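Local atomic coordinates of glutathione transferase (Phanerochaete chrysosporium, PDB entry 4F0C), a protein that binds oxidized glutathione disulfide and, as a fungal Ure2p-type glutathione transferase, probably carries out glutathione-dependent transfer reactions. Residues K5-Q13 / L30-L39. Residues are numbered along the deposited sequence; the frame is centred on the assembly and turned at random.
Sequences KQFTLFNHQ and LSFETVYVNL. With SO4 (sulfate ion), chain D; SO4 (sulfate ion), chain G.
F7 to N11 and F32 to Y36 pair as parallel strands, with a ladder of backbone hydrogen bonds running from F7 N-S31 O to V37 N-N11 O; the L9 N-E33 O bond (2.9 Å) is practically straight at 179°. At the start of the ladder, S31 OG accepts the N-H of Q6 (2.9 Å), adding a side-chain rung.

Side chain to side chain, T8 OG1 donates to E33 OE1 (2.6 Å), on the lone pair turned away from the other carboxylate oxygen. E33 sets CG between its backbone N and carbonyl carbon (chi1 66°), which swings the extended chain back alongside T8; the same threonine hydroxyl is also hydrogen-bonded to H64, just past strand 60-63. K5 NZ and T34 N both donate to one sulfate, while water joins N11 ND2 to T34 OG1.

At the C-terminal ends of the strands flat groups carry the contact. The Q13 amide lies almost parallel to the Y36 ring, planes 7° apart, with CD 3.5 Å from Y36 CG and Q13 CG over the ring centre; T34 CG2 lies over the rim of the opposite face. L39 CD1 sits 3.5 Å from the H12 ring centroid in a CH-pi contact, and V37 O meets the edge of that ring. H12 NE2 donates to a second sulfate (2.8 Å).

Apolar contacts fall on both faces of the sheet: F7 CB on F32 CB (3.8 Å) beside L9, and F10 CD1 on V35 CB and V37 CG2. The side chain of L39 lies about 4 Å (nearest atoms) from the bound glutathione disulfide. Helix 18-28 covers the F32 and Y36 face, completing the right-handed beta-alpha-beta unit that opens the thioredoxin-like domain of glutathione transferases.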
ATOM      1  N   LYS A   5      -4.842  28.227  -9.831  1.00 15.81           N
ATOM      2  CA  LYS A   5      -5.701  27.246  -9.197  1.00 17.40           C
ATOM      3  C   LYS A   5      -5.039  26.750  -7.924  1.00 14.62           C
ATOM      4  O   LYS A   5      -3.837  26.941  -7.734  1.00 13.06           O
ATOM      5  CB  LYS A   5      -5.972  26.108 -10.166  1.00 19.29           C
ATOM      6  CG  LYS A   5      -6.713  26.571 -11.438  1.00 24.07           C
ATOM      7  CD  LYS A   5      -7.154  25.354 -12.297  1.00 20.34           C
ATOM      8  CE  LYS A   5      -8.088  25.777 -13.470  1.00 22.32           C
ATOM      9  NZ  LYS A   5      -8.660  24.521 -14.068  1.00 23.93           N
ATOM     10  N   GLN A   6      -5.823  26.132  -7.045  1.00 12.04           N
ATOM     11  CA  GLN A   6      -5.272  25.723  -5.774  1.00 10.77           C
ATOM     12  C   GLN A   6      -4.195  24.657  -5.887  1.00 16.09           C
ATOM     13  O   GLN A   6      -3.177  24.750  -5.227  1.00 12.65           O
ATOM     14  CB  GLN A   6      -6.345  25.224  -4.803  1.00 14.51           C
ATOM     15  CG  GLN A   6      -5.718  24.758  -3.455  1.00 13.55           C
ATOM     16  CD  GLN A   6      -6.731  24.688  -2.326  1.00 11.74           C
ATOM     17  OE1 GLN A   6      -7.938  24.813  -2.559  1.00 14.83           O
ATOM     18  NE2 GLN A   6      -6.247  24.493  -1.093  1.00 10.16           N
ATOM     19  N   PHE A   7      -4.454  23.623  -6.685  1.00 15.41           N
ATOM     20  CA  PHE A   7      -3.588  22.450  -6.729  1.00 12.66           C
ATOM     21  C   PHE A   7      -2.996  22.264  -8.105  1.00 13.80           C
ATOM     22  O   PHE A   7      -3.637  22.589  -9.118  1.00 15.98           O
ATOM     23  CB  PHE A   7      -4.393  21.174  -6.386  1.00 10.28           C
ATOM     24  CG  PHE A   7      -5.020  21.203  -5.011  1.00 14.38           C
ATOM     25  CD1 PHE A   7      -4.242  20.995  -3.866  1.00 11.54           C
ATOM     26  CD2 PHE A   7      -6.382  21.469  -4.871  1.00 10.26           C
ATOM     27  CE1 PHE A   7      -4.838  20.994  -2.573  1.00 13.05           C
ATOM     28  CE2 PHE A   7      -6.985  21.487  -3.625  1.00 13.56           C
ATOM     29  CZ  PHE A   7      -6.209  21.259  -2.450  1.00 13.18           C
ATOM     30  N   THR A   8      -1.774  21.739  -8.136  1.00 11.16           N
ATOM     31  CA  THR A   8      -1.256  21.097  -9.343  1.00 13.71           C
ATOM     32  C   THR A   8      -1.281  19.606  -9.072  1.00 13.82           C
ATOM     33  O   THR A   8      -0.683  19.123  -8.086  1.00 12.39           O
ATOM     34  CB  THR A   8       0.191  21.506  -9.686  1.00 15.66           C
ATOM     35  OG1 THR A   8       0.230  22.899  -9.959  1.00 16.03           O
ATOM     36  CG2 THR A   8       0.710  20.753 -10.919  1.00 13.22           C
ATOM     37  N   LEU A   9      -1.990  18.879  -9.929  1.00 13.03           N
ATOM     38  CA  LEU A   9      -1.990  17.422  -9.869  1.00 13.12           C
ATOM     39  C   LEU A   9      -1.114  16.890 -10.998  1.00 14.00           C
ATOM     40  O   LEU A   9      -1.415  17.094 -12.172  1.00 13.77           O
ATOM     41  CB  LEU A   9      -3.418  16.857 -10.027  1.00 11.33           C
ATOM     42  CG  LEU A   9      -3.537  15.321 -10.132  1.00 11.81           C
ATOM     43  CD1 LEU A   9      -2.959  14.585  -8.901  1.00  9.71           C
ATOM     44  CD2 LEU A   9      -5.018  14.884 -10.380  1.00 12.58           C
ATOM     45  N   PHE A  10      -0.030  16.206 -10.653  1.00 11.98           N
ATOM     46  CA  PHE A  10       0.760  15.537 -11.662  1.00 13.23           C
ATOM     47  C   PHE A  10       0.093  14.189 -11.911  1.00 13.98           C
ATOM     48  O   PHE A  10      -0.064  13.374 -11.000  1.00 11.75           O
ATOM     49  CB  PHE A  10       2.217  15.374 -11.207  1.00 13.30           C
ATOM     50  CG  PHE A  10       2.948  16.690 -11.041  1.00 13.94           C
ATOM     51  CD1 PHE A  10       3.476  17.349 -12.146  1.00 14.33           C
ATOM     52  CD2 PHE A  10       3.105  17.261  -9.782  1.00 16.61           C
ATOM     53  CE1 PHE A  10       4.164  18.544 -12.010  1.00 19.97           C
ATOM     54  CE2 PHE A  10       3.807  18.466  -9.630  1.00 17.03           C
ATOM     55  CZ  PHE A  10       4.315  19.111 -10.755  1.00 21.69           C
ATOM     56  N   ASN A  11      -0.340  14.000 -13.151  1.00 15.12           N
ATOM     57  CA  ASN A  11      -1.159  12.869 -13.516  1.00 15.48           C
ATOM     58  C   ASN A  11      -0.555  12.178 -14.748  1.00 17.87           C
ATOM     59  O   ASN A  11       0.496  12.586 -15.269  1.00 15.18           O
ATOM     60  CB  ASN A  11      -2.601  13.383 -13.781  1.00 14.36           C
ATOM     61  CG  ASN A  11      -3.674  12.302 -13.595  1.00 14.48           C
ATOM     62  OD1 ASN A  11      -3.364  11.131 -13.403  1.00 15.30           O
ATOM     63  ND2 ASN A  11      -4.938  12.703 -13.657  1.00 13.06           N
ATOM     64  N   HIS A  12      -1.219  11.126 -15.216  1.00 14.58           N
ATOM     65  CA  HIS A  12      -0.879  10.478 -16.477  1.00 15.57           C
ATOM     66  C   HIS A  12      -2.197  10.060 -17.132  1.00 18.18           C
ATOM     67  O   HIS A  12      -3.153   9.708 -16.422  1.00 18.66           O
ATOM     68  CB  HIS A  12      -0.001   9.229 -16.257  1.00 16.29           C
ATOM     69  CG  HIS A  12       0.586   8.692 -17.524  1.00 22.45           C
ATOM     70  ND1 HIS A  12       0.141   7.533 -18.121  1.00 22.45           N
ATOM     71  CD2 HIS A  12       1.544   9.191 -18.346  1.00 23.05           C
ATOM     72  CE1 HIS A  12       0.818   7.320 -19.238  1.00 22.82           C
ATOM     73  NE2 HIS A  12       1.674   8.316 -19.398  1.00 27.51           N
ATOM     74  N   GLN A  13      -2.250  10.108 -18.464  1.00 20.13           N
ATOM     75  CA  GLN A  13      -3.475   9.827 -19.189  1.00 17.60           C
ATOM     76  C   GLN A  13      -3.873   8.353 -19.090  1.00 20.95           C
ATOM     77  O   GLN A  13      -5.050   8.034 -18.911  1.00 21.37           O
ATOM     78  CB  GLN A  13      -3.354  10.257 -20.669  1.00 20.05           C
ATOM     79  CG  GLN A  13      -3.062  11.753 -20.890  1.00 17.83           C
ATOM     80  CD  GLN A  13      -1.576  12.045 -21.079  1.00 23.35           C
ATOM     81  OE1 GLN A  13      -0.712  11.377 -20.495  1.00 20.84           O
ATOM     82  NE2 GLN A  13      -1.274  13.041 -21.907  1.00 22.37           N
ATOM     83  N   LEU A  30     -12.965  21.373  -5.806  1.00 16.56           N
ATOM     84  CA  LEU A  30     -11.697  22.088  -5.602  1.00 17.71           C
ATOM     85  C   LEU A  30     -11.022  22.442  -6.932  1.00 14.84           C
ATOM     86  O   LEU A  30     -11.166  21.718  -7.913  1.00 17.34           O
ATOM     87  CB  LEU A  30     -10.758  21.218  -4.753  1.00 13.19           C
ATOM     88  CG  LEU A  30     -11.218  21.041  -3.291  1.00 13.56           C
ATOM     89  CD1 LEU A  30     -10.505  19.874  -2.551  1.00 14.05           C
ATOM     90  CD2 LEU A  30     -11.036  22.361  -2.529  1.00 18.14           C
ATOM     91  N   SER A  31     -10.278  23.545  -6.972  1.00 12.68           N
ATOM     92  CA  SER A  31      -9.674  23.977  -8.235  1.00 14.83           C
ATOM     93  C   SER A  31      -8.288  23.356  -8.453  1.00 13.18           C
ATOM     94  O   SER A  31      -7.467  23.296  -7.535  1.00 14.29           O
ATOM     95  CB  SER A  31      -9.615  25.505  -8.323  1.00 17.73           C
ATOM     96  OG  SER A  31      -8.733  26.012  -7.348  1.00 17.51           O
ATOM     97  N   PHE A  32      -8.010  22.906  -9.668  1.00 13.23           N
ATOM     98  CA  PHE A  32      -6.729  22.245  -9.907  1.00 13.26           C
ATOM     99  C   PHE A  32      -6.334  22.271 -11.368  1.00 17.42           C
ATOM    100  O   PHE A  32      -7.187  22.170 -12.251  1.00 17.42           O
ATOM    101  CB  PHE A  32      -6.703  20.793  -9.360  1.00 10.64           C
ATOM    102  CG  PHE A  32      -7.642  19.805 -10.074  1.00 15.05           C
ATOM    103  CD1 PHE A  32      -9.008  19.738  -9.747  1.00 13.47           C
ATOM    104  CD2 PHE A  32      -7.140  18.900 -11.008  1.00 15.70           C
ATOM    105  CE1 PHE A  32      -9.871  18.806 -10.373  1.00 13.81           C
ATOM    106  CE2 PHE A  32      -7.978  17.969 -11.634  1.00 16.05           C
ATOM    107  CZ  PHE A  32      -9.350  17.916 -11.311  1.00 14.96           C
ATOM    108  N   GLU A  33      -5.041  22.429 -11.619  1.00 13.46           N
ATOM    109  CA  GLU A  33      -4.529  22.208 -12.962  1.00 16.75           C
ATOM    110  C   GLU A  33      -3.965  20.788 -12.995  1.00 18.18           C
ATOM    111  O   GLU A  33      -3.550  20.234 -11.960  1.00 17.54           O
ATOM    112  CB  GLU A  33      -3.449  23.214 -13.330  1.00 18.50           C
ATOM    113  CG  GLU A  33      -2.217  23.064 -12.513  1.00 21.68           C
ATOM    114  CD  GLU A  33      -0.988  23.741 -13.131  1.00 30.10           C
ATOM    115  OE1 GLU A  33       0.049  23.763 -12.448  1.00 26.37           O
ATOM    116  OE2 GLU A  33      -1.044  24.235 -14.277  1.00 34.64           O
ATOM    117  N   THR A  34      -3.985  20.196 -14.179  1.00 17.42           N
ATOM    118  CA  THR A  34      -3.442  18.858 -14.377  1.00 18.65           C
ATOM    119  C   THR A  34      -2.244  18.953 -15.277  1.00 18.42           C
ATOM    120  O   THR A  34      -2.313  19.544 -16.339  1.00 16.39           O
ATOM    121  CB  THR A  34      -4.476  17.909 -14.987  1.00 19.22           C
ATOM    122  OG1 THR A  34      -5.553  17.763 -14.060  1.00 16.63           O
ATOM    123  CG2 THR A  34      -3.861  16.519 -15.220  1.00 18.21           C
ATOM    124  N   VAL A  35      -1.137  18.376 -14.820  1.00 15.75           N
ATOM    125  CA  VAL A  35       0.072  18.288 -15.621  1.00 18.47           C
ATOM    126  C   VAL A  35       0.351  16.812 -15.900  1.00 19.61           C
ATOM    127  O   VAL A  35       0.583  16.029 -14.964  1.00 19.86           O
ATOM    128  CB  VAL A  35       1.279  18.876 -14.868  1.00 18.19           C
ATOM    129  CG1 VAL A  35       2.555  18.666 -15.701  1.00 22.28           C
ATOM    130  CG2 VAL A  35       1.056  20.369 -14.548  1.00 18.11           C
ATOM    131  N   TYR A  36       0.297  16.424 -17.169  1.00 17.13           N
ATOM    132  CA  TYR A  36       0.631  15.058 -17.542  1.00 22.17           C
ATOM    133  C   TYR A  36       2.138  14.911 -17.703  1.00 27.30           C
ATOM    134  O   TYR A  36       2.759  15.548 -18.562  1.00 26.55           O
ATOM    135  CB  TYR A  36      -0.095  14.634 -18.820  1.00 21.12           C
ATOM    136  CG  TYR A  36      -1.598  14.612 -18.672  1.00 18.27           C
ATOM    137  CD1 TYR A  36      -2.220  13.744 -17.764  1.00 18.45           C
ATOM    138  CD2 TYR A  36      -2.403  15.458 -19.443  1.00 20.59           C
ATOM    139  CE1 TYR A  36      -3.616  13.732 -17.623  1.00 20.44           C
ATOM    140  CE2 TYR A  36      -3.786  15.449 -19.311  1.00 23.27           C
ATOM    141  CZ  TYR A  36      -4.386  14.587 -18.410  1.00 23.08           C
ATOM    142  OH  TYR A  36      -5.758  14.597 -18.296  1.00 23.18           O
ATOM    143  N   VAL A  37       2.707  14.064 -16.861  1.00 24.82           N
ATOM    144  CA  VAL A  37       4.132  13.792 -16.852  1.00 27.38           C
ATOM    145  C   VAL A  37       4.354  12.737 -17.907  1.00 30.71           C
ATOM    146  O   VAL A  37       3.647  11.727 -17.956  1.00 36.91           O
ATOM    147  CB  VAL A  37       4.559  13.247 -15.483  1.00 26.99           C
ATOM    148  CG1 VAL A  37       6.054  12.980 -15.463  1.00 27.22           C
ATOM    149  CG2 VAL A  37       4.171  14.231 -14.390  1.00 24.52           C
ATOM    150  N   ASN A  38       5.306  12.961 -18.788  1.00 34.78           N
ATOM    151  CA  ASN A  38       5.477  11.997 -19.853  1.00 45.26           C
ATOM    152  C   ASN A  38       6.513  10.912 -19.546  1.00 47.57           C
ATOM    153  O   ASN A  38       7.727  11.143 -19.545  1.00 46.92           O
ATOM    154  CB  ASN A  38       5.721  12.687 -21.183  1.00 54.32           C
ATOM    155  CG  ASN A  38       6.694  11.940 -22.031  1.00 61.13           C
ATOM    156  OD1 ASN A  38       7.840  12.345 -22.139  1.00 71.30           O
ATOM    157  ND2 ASN A  38       6.273  10.803 -22.576  1.00 53.61           N
ATOM    158  N   LEU A  39       5.997   9.716 -19.287  1.00 51.51           N
ATOM    159  CA  LEU A  39       6.798   8.597 -18.809  1.00 46.64           C
ATOM    160  C   LEU A  39       7.749   8.037 -19.889  1.00 46.49           C
ATOM    161  O   LEU A  39       8.756   7.400 -19.569  1.00 50.04           O
ATOM    162  CB  LEU A  39       5.868   7.513 -18.246  1.00 43.60           C
ATOM    163  CG  LEU A  39       4.745   8.018 -17.320  1.00 40.25           C
ATOM    164  CD1 LEU A  39       3.800   6.890 -16.878  1.00 39.49           C
ATOM    165  CD2 LEU A  39       5.275   8.782 -16.096  1.00 35.65           C
TER
HETATM  166  S   SO4 D 303      -6.023  22.758 -16.520  0.88 43.35           S
HETATM  167  O1  SO4 D 303      -5.569  21.431 -16.105  0.88 33.54           O
HETATM  168  O2  SO4 D 303      -5.070  23.242 -17.509  0.88 52.19           O
HETATM  169  O3  SO4 D 303      -7.351  22.648 -17.121  0.88 53.75           O
HETATM  170  O4  SO4 D 303      -6.097  23.721 -15.424  0.88 32.46           O
HETATM  171  S   SO4 G 306       3.571   7.738 -22.125  0.82 87.84           S
HETATM  172  O1  SO4 G 306       4.155   6.748 -21.219  0.82 90.74           O
HETATM  173  O2  SO4 G 306       4.455   7.911 -23.273  0.82 88.55           O
HETATM  174  O3  SO4 G 306       2.268   7.259 -22.578  0.82 87.16           O
HETATM  175  O4  SO4 G 306       3.416   9.018 -21.433  0.82 83.01           O
HETATM  176  O   HOH W   1     -10.224  23.319 -11.665  1.00 19.02           O
HETATM  177  O   HOH W   2      -9.775  25.181  -4.688  1.00 22.14           O
HETATM  178  O   HOH W   3      -6.471  15.170 -13.827  1.00 15.45           O
HETATM  179  O   HOH W   4       2.041  12.059 -20.553  1.00 32.36           O